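Local coordinates for DUF4442 domain-containing protein (Pseudomonas aeruginosa, PDB 1SH8) that is of unknown function but is probably a thioesterase built on the hotdog fold, at residues L9-T14 against L26-L31; Q22-R27 against L38-A43; K83-R88 against S140-Q145. All coordinates share one frame; numbering follows the deposited sequence.

Contact 1: residues L9-T14 against L26-L31; sequences LARHLT and LRAEVL
The A10-R11 peptide is the flat group at this contact, and L31 CD1 lies over one of its faces, toward the R11 end, 3.3 Å from R11 CA. T14 OG1 reaches A10 O at 2.8 Å from that same face, while T14 N approaches the oxygen from the other; the hydroxyl sits above the carbonyl plane, 36° out of it. With its OG1 anti to the carbonyl carbon (chi1 -64°), T14 turns its hydroxyl back along helix 9-14. T14 OG1 also meets L31 CD1, at 3.6 Å, where the two side chains pass alongside each other, running opposite ways. A28 makes looser contacts: its CB is 4.3 Å from R11 CG and 4.4 Å from T14 CG2. A28 and L31 can both face the helix because E29 and V30 form a classic beta bulge opposite R37, which shifts the strand's alternation. Helix 64-72 adds A67 and T71 against L31. R11 pairs with E8 away from the apolar contact, while E15, next in the helix, bonds R27 and A28 N, joining helix to strand at the contact's edge. The segments therefore meet through methyls, the R11 methylenes and helix backbone, with the T14 hydroxyl satisfied inside its own helix.

Contact 2: residues Q22-R27 against L38-A43; sequences QRSGLR and LRMPGA
R27 and R39 form an antiparallel hydrogen-bonded pair, R27 N to R39 O at 2.9 Å and 176°, and R39 N to R27 O at 2.8 Å and 157°, just after G25 leaves helix 22-24 with positive phi. Each acceptor oxygen also receives a CA-H contact, from L26 CA and L38 CA respectively. The two arginines project side by side from one face of the sheet. R27 CB lies over a face of the R39 guanidinium, 3.7 Å from NH2, and the two guanidinium planes are well away from parallel. Their like charges are probably balanced by separate partners, E15 for R27 and E29 for R39. M40 has its SD turned aside from an extended path (chi2 68°), and this sulfur comes 3.3 Å from S24 OG, a hydroxyl bonded to V21 O. Beyond it, M40 CE touches L26 CD1 at 3.9 Å, the two side chains crossing at about a right angle. Next to M40, P41 packs on the turn after the helix, its CD 3.3 Å from G25 O and its CG against S24 O. P41 CG leaves little room beside G25, whose backbone angles suit a residue without a side chain. Helix 54-62 packs on L26, L38 and M40 through L60, strand 97-102 continues the sheet beyond strand 35-40, and F20 of the second subunit reaches S24.

Contact 3: residues K83-R88 against S140-Q145; sequences KEMTLR and SAALYQ
M85 and A142 face each other as a non-hydrogen-bonded pair. M85 runs extended to SD, with CG anti to the backbone N (chi1 -179°), so its CG passes 3.6 Å from A142 CB and SD stays beside the same methyl. The M85 and Y144 side chains cross obliquely; CE is modelled too close to A142 CB for its contacts to be relied on. Y144 OH is held by E62 O, and its ring meets that of Y123. On the same face L87 CD1 rests 3.9 Å from S140 CB, and F58 of helix 54-62 covers both M85 and L87. This is the antiparallel sheet of a hotdog fold set against a helix: the strand axes run at 175° and 4.7 Å apart, and E84-R88 pair antiparallel with a strand of the second subunit, so the sheet continues across the dimer. The other face carries E84, T86, A141 and L143. On it T86 and A141 pair through two N-to-O bonds. E84 holds CG between its backbone N and carbonyl carbon (chi1 36°), lying beside L143 with CG 4.1 Å from L143 CB. T86 places CG2 over the centre of the R88 guanidinium, 3.7 Å above its plane; R88 NH1 reaches across the dimer to a salt bridge with E84 OE1 of the second subunit, and T86 OG1 is hydrogen-bonded to T86 OG1 of that chain. K83 and E84 form a classic beta bulge opposite L143, with K83 N giving a 2.8 Å bond to L143 O and E84 O accepting from L143 N. From the bulge, the bent K83 chain crosses Q145, and one water accepts from K83 NZ at 2.8 Å and donates to Q145 OE1 at 3.0 Å, an oxygen also bonded by R147.

In the fold
Contacts 1 and 2 are one continuous patch: their centres are 11 Å apart, they share L26 and R27, and a salt bridge from E29 OE2 to R39 NH1 (2.7 Å) ties them. L38 CD2 packs on A28 CA at 3.9 Å and lies 4.2 Å from T14 CG2, which puts L38 of strand 35-40 against helix 7-16 itself. Contact 3 lies on strands 78-89 and 136-148, away from strands 27-32 and 35-40, its centre 21 Å from that of contact 1 and 20 Å from that of contact 2, with nearest atoms about 11 and 9 Å apart. Helix 54-62 bridges the gap, packing on residues of contacts 2 and 3, and those two contacts also touch the second subunit.

Contact 1: residues L9-T14 against L26-L31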
loop_
_atom_site.group_PDB
_atom_site.type_symbol
_atom_site.label_atom_id
_atom_site.label_comp_id
_atom_site.label_asym_id
_atom_site.label_seq_id
_atom_site.Cartn_x
_atom_site.Cartn_y
_atom_site.Cartn_z
ATOM N N LEU A 9 -14.939 14.147 -15.672
ATOM C CA LEU A 9 -13.511 14.403 -15.689
ATOM C C LEU A 9 -12.904 13.973 -14.350
ATOM O O LEU A 9 -11.829 13.364 -14.313
ATOM C CB LEU A 9 -13.252 15.889 -15.958
ATOM C CG LEU A 9 -11.808 16.403 -15.900
ATOM C CD1 LEU A 9 -10.882 15.569 -16.788
ATOM C CD2 LEU A 9 -11.800 17.862 -16.330
ATOM N N ALA A 10 -13.597 14.271 -13.249
ATOM C CA ALA A 10 -13.093 13.890 -11.928
ATOM C C ALA A 10 -12.983 12.371 -11.834
ATOM O O ALA A 10 -12.006 11.836 -11.306
ATOM C CB ALA A 10 -14.013 14.425 -10.829
ATOM N N ARG A 11 -13.985 11.677 -12.362
ATOM C CA ARG A 11 -13.991 10.217 -12.344
ATOM C C ARG A 11 -12.854 9.673 -13.212
ATOM O O ARG A 11 -12.144 8.751 -12.814
ATOM C CB ARG A 11 -15.351 9.697 -12.831
ATOM C CG ARG A 11 -15.462 8.180 -12.925
ATOM C CD ARG A 11 -15.051 7.698 -14.307
ATOM N NE ARG A 11 -15.913 8.271 -15.339
ATOM C CZ ARG A 11 -15.558 8.417 -16.611
ATOM N NH1 ARG A 11 -16.407 8.949 -17.480
ATOM N NH2 ARG A 11 -14.352 8.035 -17.014
ATOM N N HIS A 12 -12.669 10.262 -14.390
ATOM C CA HIS A 12 -11.607 9.820 -15.283
ATOM C C HIS A 12 -10.244 9.972 -14.608
ATOM O O HIS A 12 -9.424 9.052 -14.625
ATOM C CB HIS A 12 -11.643 10.624 -16.590
ATOM C CG HIS A 12 -10.665 10.149 -17.620
ATOM N ND1 HIS A 12 -9.367 10.611 -17.688
ATOM C CD2 HIS A 12 -10.789 9.229 -18.606
ATOM C CE1 HIS A 12 -8.734 9.994 -18.672
ATOM N NE2 HIS A 12 -9.575 9.151 -19.243
ATOM N N LEU A 13 -10.002 11.134 -14.007
ATOM C CA LEU A 13 -8.726 11.379 -13.331
ATOM C C LEU A 13 -8.523 10.428 -12.151
ATOM O O LEU A 13 -7.437 9.880 -11.966
ATOM C CB LEU A 13 -8.648 12.834 -12.863
ATOM C CG LEU A 13 -8.584 13.859 -14.004
ATOM C CD1 LEU A 13 -8.604 15.281 -13.441
ATOM C CD2 LEU A 13 -7.324 13.613 -14.837
ATOM N N THR A 14 -9.572 10.217 -11.365
ATOM C CA THR A 14 -9.493 9.330 -10.210
ATOM C C THR A 14 -9.126 7.902 -10.609
ATOM O O THR A 14 -8.255 7.277 -10.003
ATOM C CB THR A 14 -10.841 9.292 -9.445
ATOM O OG1 THR A 14 -11.129 10.591 -8.919
ATOM C CG2 THR A 14 -10.783 8.294 -8.292
ATOM N N LEU A 26 -9.912 -0.173 -10.275
ATOM C CA LEU A 26 -10.633 0.614 -9.282
ATOM C C LEU A 26 -11.669 1.507 -9.952
ATOM O O LEU A 26 -11.388 2.135 -10.976
ATOM C CB LEU A 26 -9.655 1.472 -8.473
ATOM C CG LEU A 26 -10.292 2.366 -7.407
ATOM C CD1 LEU A 26 -9.384 2.459 -6.191
ATOM C CD2 LEU A 26 -10.578 3.738 -8.002
ATOM N N ARG A 27 -12.868 1.554 -9.375
ATOM C CA ARG A 27 -13.949 2.370 -9.916
ATOM C C ARG A 27 -14.494 3.349 -8.881
ATOM O O ARG A 27 -14.587 3.032 -7.692
ATOM C CB ARG A 27 -15.082 1.473 -10.414
ATOM C CG ARG A 27 -14.654 0.513 -11.512
ATOM C CD ARG A 27 -14.476 1.237 -12.832
ATOM N NE ARG A 27 -15.765 1.694 -13.335
ATOM C CZ ARG A 27 -15.929 2.494 -14.385
ATOM N NH1 ARG A 27 -14.876 2.944 -15.061
ATOM N NH2 ARG A 27 -17.153 2.847 -14.757
ATOM N N ALA A 28 -14.837 4.550 -9.336
ATOM C CA ALA A 28 -15.396 5.564 -8.452
ATOM C C ALA A 28 -16.906 5.460 -8.561
ATOM O O ALA A 28 -17.451 5.513 -9.660
ATOM C CB ALA A 28 -14.939 6.954 -8.886
ATOM N N GLU A 29 -17.587 5.290 -7.433
ATOM C CA GLU A 29 -19.043 5.203 -7.451
ATOM C C GLU A 29 -19.638 6.594 -7.273
ATOM O O GLU A 29 -20.605 6.953 -7.946
ATOM C CB GLU A 29 -19.542 4.255 -6.356
ATOM C CG GLU A 29 -19.080 2.820 -6.556
ATOM C CD GLU A 29 -19.827 1.819 -5.691
ATOM O OE1 GLU A 29 -20.401 2.218 -4.652
ATOM O OE2 GLU A 29 -19.824 0.624 -6.051
ATOM N N VAL A 30 -19.057 7.376 -6.368
ATOM C CA VAL A 30 -19.503 8.745 -6.123
ATOM C C VAL A 30 -18.291 9.653 -5.923
ATOM O O VAL A 30 -17.352 9.300 -5.208
ATOM C CB VAL A 30 -20.402 8.855 -4.866
ATOM C CG1 VAL A 30 -20.711 10.319 -4.571
ATOM C CG2 VAL A 30 -21.701 8.085 -5.082
ATOM N N LEU A 31 -18.315 10.811 -6.575
ATOM C CA LEU A 31 -17.243 11.801 -6.466
ATOM C C LEU A 31 -17.879 13.184 -6.407
ATOM O O LEU A 31 -18.365 13.696 -7.415
ATOM C CB LEU A 31 -16.300 11.721 -7.672
ATOM C CG LEU A 31 -15.450 10.457 -7.788
ATOM C CD1 LEU A 31 -14.705 10.470 -9.111
ATOM C CD2 LEU A 31 -14.471 10.383 -6.618
#

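Contact 2: residues Q22-R27 against L38-A43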
loop_
_atom_site.group_PDB
_atom_site.type_symbol
_atom_site.label_atom_id
_atom_site.label_comp_id
_atom_site.label_asym_id
_atom_site.label_seq_id
_atom_site.Cartn_x
_atom_site.Cartn_y
_atom_site.Cartn_z
ATOM N N GLN A 22 -5.127 2.442 -12.424
ATOM C CA GLN A 22 -5.929 2.065 -13.575
ATOM C C GLN A 22 -5.881 0.546 -13.802
ATOM O O GLN A 22 -6.915 -0.085 -14.044
ATOM C CB GLN A 22 -5.423 2.812 -14.816
ATOM C CG GLN A 22 -6.397 2.796 -15.978
ATOM C CD GLN A 22 -6.474 1.446 -16.656
ATOM O OE1 GLN A 22 -7.544 1.025 -17.107
ATOM N NE2 GLN A 22 -5.337 0.759 -16.745
ATOM N N ARG A 23 -4.684 -0.036 -13.704
ATOM C CA ARG A 23 -4.503 -1.475 -13.911
ATOM C C ARG A 23 -5.266 -2.340 -12.908
ATOM O O ARG A 23 -5.576 -3.495 -13.201
ATOM C CB ARG A 23 -3.017 -1.850 -13.852
ATOM C CG ARG A 23 -2.147 -1.230 -14.936
ATOM C CD ARG A 23 -0.778 -1.921 -15.014
ATOM N NE ARG A 23 0.008 -1.823 -13.780
ATOM C CZ ARG A 23 0.882 -0.853 -13.513
ATOM N NH1 ARG A 23 1.091 0.124 -14.392
ATOM N NH2 ARG A 23 1.565 -0.871 -12.372
ATOM N N SER A 24 -5.565 -1.792 -11.732
ATOM C CA SER A 24 -6.286 -2.549 -10.706
ATOM C C SER A 24 -7.791 -2.605 -10.960
ATOM O O SER A 24 -8.495 -3.412 -10.357
ATOM C CB SER A 24 -6.047 -1.946 -9.319
ATOM O OG SER A 24 -6.837 -0.785 -9.126
ATOM N N GLY A 25 -8.284 -1.735 -11.835
ATOM C CA GLY A 25 -9.706 -1.725 -12.135
ATOM C C GLY A 25 -10.557 -0.953 -11.137
ATOM O O GLY A 25 -11.787 -1.062 -11.145
ATOM N N LEU A 26 -9.912 -0.173 -10.275
ATOM C CA LEU A 26 -10.633 0.614 -9.282
ATOM C C LEU A 26 -11.669 1.507 -9.952
ATOM O O LEU A 26 -11.388 2.135 -10.976
ATOM C CB LEU A 26 -9.655 1.472 -8.473
ATOM C CG LEU A 26 -10.292 2.366 -7.407
ATOM C CD1 LEU A 26 -9.384 2.459 -6.191
ATOM C CD2 LEU A 26 -10.578 3.738 -8.002
ATOM N N ARG A 27 -12.868 1.554 -9.375
ATOM C CA ARG A 27 -13.949 2.370 -9.916
ATOM C C ARG A 27 -14.494 3.349 -8.881
ATOM O O ARG A 27 -14.587 3.032 -7.692
ATOM C CB ARG A 27 -15.082 1.473 -10.414
ATOM C CG ARG A 27 -14.654 0.513 -11.512
ATOM C CD ARG A 27 -14.476 1.237 -12.832
ATOM N NE ARG A 27 -15.765 1.694 -13.335
ATOM C CZ ARG A 27 -15.929 2.494 -14.385
ATOM N NH1 ARG A 27 -14.876 2.944 -15.061
ATOM N NH2 ARG A 27 -17.153 2.847 -14.757
ATOM N N LEU A 38 -15.399 4.700 -3.410
ATOM C CA LEU A 38 -14.687 3.920 -4.417
ATOM C C LEU A 38 -14.918 2.427 -4.228
ATOM O O LEU A 38 -15.270 1.975 -3.134
ATOM C CB LEU A 38 -13.183 4.204 -4.328
ATOM C CG LEU A 38 -12.733 5.664 -4.178
ATOM C CD1 LEU A 38 -11.218 5.692 -3.995
ATOM C CD2 LEU A 38 -13.150 6.485 -5.394
ATOM N N ARG A 39 -14.702 1.669 -5.298
ATOM C CA ARG A 39 -14.873 0.220 -5.274
ATOM C C ARG A 39 -13.699 -0.479 -5.957
ATOM O O ARG A 39 -13.298 -0.102 -7.056
ATOM C CB ARG A 39 -16.171 -0.177 -5.991
ATOM C CG ARG A 39 -16.442 -1.687 -5.981
ATOM C CD ARG A 39 -17.701 -2.064 -6.769
ATOM N NE ARG A 39 -17.505 -1.936 -8.211
ATOM C CZ ARG A 39 -18.071 -1.007 -8.974
ATOM N NH1 ARG A 39 -18.885 -0.103 -8.444
ATOM N NH2 ARG A 39 -17.822 -0.983 -10.276
ATOM N N MET A 40 -13.135 -1.488 -5.304
ATOM C CA MET A 40 -12.042 -2.240 -5.910
ATOM C C MET A 40 -12.605 -3.617 -6.248
ATOM O O MET A 40 -13.065 -4.343 -5.367
ATOM C CB MET A 40 -10.857 -2.388 -4.951
ATOM C CG MET A 40 -9.648 -3.119 -5.561
ATOM S SD MET A 40 -8.784 -2.207 -6.877
ATOM C CE MET A 40 -7.808 -1.095 -5.876
ATOM N N PRO A 41 -12.599 -3.987 -7.539
ATOM C CA PRO A 41 -13.131 -5.302 -7.911
ATOM C C PRO A 41 -12.284 -6.442 -7.352
ATOM O O PRO A 41 -11.056 -6.337 -7.273
ATOM C CB PRO A 41 -13.125 -5.257 -9.440
ATOM C CG PRO A 41 -11.958 -4.358 -9.750
ATOM C CD PRO A 41 -12.120 -3.249 -8.725
ATOM N N GLY A 42 -12.945 -7.526 -6.954
ATOM C CA GLY A 42 -12.225 -8.665 -6.423
ATOM C C GLY A 42 -11.506 -9.373 -7.549
ATOM O O GLY A 42 -10.383 -9.852 -7.386
ATOM N N ALA A 43 -12.153 -9.421 -8.708
ATOM C CA ALA A 43 -11.587 -10.088 -9.873
ATOM C C ALA A 43 -10.311 -9.411 -10.366
ATOM O O ALA A 43 -10.307 -8.217 -10.663
ATOM C CB ALA A 43 -12.623 -10.140 -10.994
#

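Contact 3: residues K83-R88 against S140-Q145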
loop_
_atom_site.group_PDB
_atom_site.type_symbol
_atom_site.label_atom_id
_atom_site.label_comp_id
_atom_site.label_asym_id
_atom_site.label_seq_id
_atom_site.Cartn_x
_atom_site.Cartn_y
_atom_site.Cartn_z
ATOM N N LYS A 83 1.620 11.231 3.599
ATOM C CA LYS A 83 2.807 11.268 4.456
ATOM C C LYS A 83 3.049 9.950 5.182
ATOM O O LYS A 83 4.177 9.465 5.252
ATOM C CB LYS A 83 2.682 12.392 5.489
ATOM C CG LYS A 83 2.525 13.788 4.900
ATOM C CD LYS A 83 3.613 14.105 3.886
ATOM C CE LYS A 83 5.003 14.041 4.505
ATOM N NZ LYS A 83 6.067 14.337 3.497
ATOM N N GLU A 84 1.990 9.400 5.768
ATOM C CA GLU A 84 2.083 8.120 6.457
ATOM C C GLU A 84 0.718 7.483 6.535
ATOM O O GLU A 84 -0.304 8.167 6.474
ATOM C CB GLU A 84 2.714 8.258 7.847
ATOM C CG GLU A 84 2.380 9.505 8.615
ATOM C CD GLU A 84 3.262 9.664 9.852
ATOM O OE1 GLU A 84 4.495 9.838 9.706
ATOM O OE2 GLU A 84 2.723 9.609 10.974
ATOM N N MET A 85 0.700 6.163 6.646
ATOM C CA MET A 85 -0.559 5.446 6.671
ATOM C C MET A 85 -0.413 4.086 7.326
ATOM O O MET A 85 0.588 3.392 7.134
ATOM C CB MET A 85 -1.071 5.281 5.235
ATOM C CG MET A 85 -2.412 4.568 5.088
ATOM S SD MET A 85 -3.051 4.627 3.371
ATOM C CE MET A 85 -2.879 6.246 2.988
ATOM N N THR A 86 -1.422 3.733 8.114
ATOM C CA THR A 86 -1.482 2.453 8.792
ATOM C C THR A 86 -2.697 1.733 8.230
ATOM O O THR A 86 -3.768 2.333 8.104
ATOM C CB THR A 86 -1.665 2.635 10.312
ATOM O OG1 THR A 86 -0.491 3.247 10.860
ATOM C CG2 THR A 86 -1.907 1.285 10.993
ATOM N N LEU A 87 -2.523 0.463 7.872
ATOM C CA LEU A 87 -3.614 -0.354 7.334
ATOM C C LEU A 87 -3.728 -1.601 8.205
ATOM O O LEU A 87 -2.775 -2.367 8.315
ATOM C CB LEU A 87 -3.323 -0.759 5.884
ATOM C CG LEU A 87 -4.388 -1.614 5.181
ATOM C CD1 LEU A 87 -5.722 -0.867 5.135
ATOM C CD2 LEU A 87 -3.924 -1.957 3.769
ATOM N N ARG A 88 -4.882 -1.789 8.839
ATOM C CA ARG A 88 -5.100 -2.936 9.715
ATOM C C ARG A 88 -6.021 -3.941 9.031
ATOM O O ARG A 88 -7.120 -3.598 8.600
ATOM C CB ARG A 88 -5.716 -2.472 11.042
ATOM C CG ARG A 88 -4.959 -1.327 11.720
ATOM C CD ARG A 88 -5.647 -0.886 13.012
ATOM N NE ARG A 88 -5.294 0.486 13.387
ATOM C CZ ARG A 88 -4.164 0.847 13.991
ATOM N NH1 ARG A 88 -3.249 -0.057 14.313
ATOM N NH2 ARG A 88 -3.944 2.128 14.264
ATOM N N SER A 140 -8.122 1.719 7.914
ATOM C CA SER A 140 -6.919 2.525 7.726
ATOM C C SER A 140 -6.961 3.883 8.419
ATOM O O SER A 140 -8.028 4.410 8.734
ATOM C CB SER A 140 -6.676 2.757 6.228
ATOM O OG SER A 140 -7.723 3.533 5.660
ATOM N N ALA A 141 -5.778 4.436 8.646
ATOM C CA ALA A 141 -5.614 5.757 9.244
ATOM C C ALA A 141 -4.468 6.363 8.439
ATOM O O ALA A 141 -3.387 5.773 8.358
ATOM C CB ALA A 141 -5.237 5.641 10.724
ATOM N N ALA A 142 -4.698 7.523 7.833
ATOM C CA ALA A 142 -3.665 8.140 7.008
ATOM C C ALA A 142 -3.555 9.650 7.150
ATOM O O ALA A 142 -4.543 10.334 7.422
ATOM C CB ALA A 142 -3.912 7.795 5.555
ATOM N N LEU A 143 -2.340 10.154 6.948
ATOM C CA LEU A 143 -2.061 11.583 7.024
ATOM C C LEU A 143 -1.641 12.058 5.643
ATOM O O LEU A 143 -0.702 11.520 5.052
ATOM C CB LEU A 143 -0.928 11.868 8.017
ATOM C CG LEU A 143 -0.517 13.335 8.199
ATOM C CD1 LEU A 143 -1.671 14.145 8.789
ATOM C CD2 LEU A 143 0.696 13.411 9.108
ATOM N N TYR A 144 -2.348 13.064 5.139
ATOM C CA TYR A 144 -2.075 13.647 3.832
ATOM C C TYR A 144 -1.699 15.100 4.008
ATOM O O TYR A 144 -1.992 15.720 5.030
ATOM C CB TYR A 144 -3.321 13.598 2.943
ATOM C CG TYR A 144 -3.800 12.211 2.630
ATOM C CD1 TYR A 144 -3.318 11.522 1.513
ATOM C CD2 TYR A 144 -4.717 11.567 3.465
ATOM C CE1 TYR A 144 -3.741 10.216 1.235
ATOM C CE2 TYR A 144 -5.143 10.263 3.198
ATOM C CZ TYR A 144 -4.648 9.598 2.083
ATOM O OH TYR A 144 -5.047 8.307 1.831
ATOM N N GLN A 145 -1.066 15.645 2.983
ATOM C CA GLN A 145 -0.690 17.038 2.997
ATOM C C GLN A 145 -1.191 17.640 1.689
ATOM O O GLN A 145 -1.031 17.036 0.626
ATOM C CB GLN A 145 0.829 17.159 3.076
ATOM C CG GLN A 145 1.324 18.281 3.952
ATOM C CD GLN A 145 2.832 18.305 4.032
ATOM O OE1 GLN A 145 3.507 18.589 3.048
ATOM N NE2 GLN A 145 3.369 17.992 5.204
HETATM O O HOH W 1 6.002 16.992 2.549
#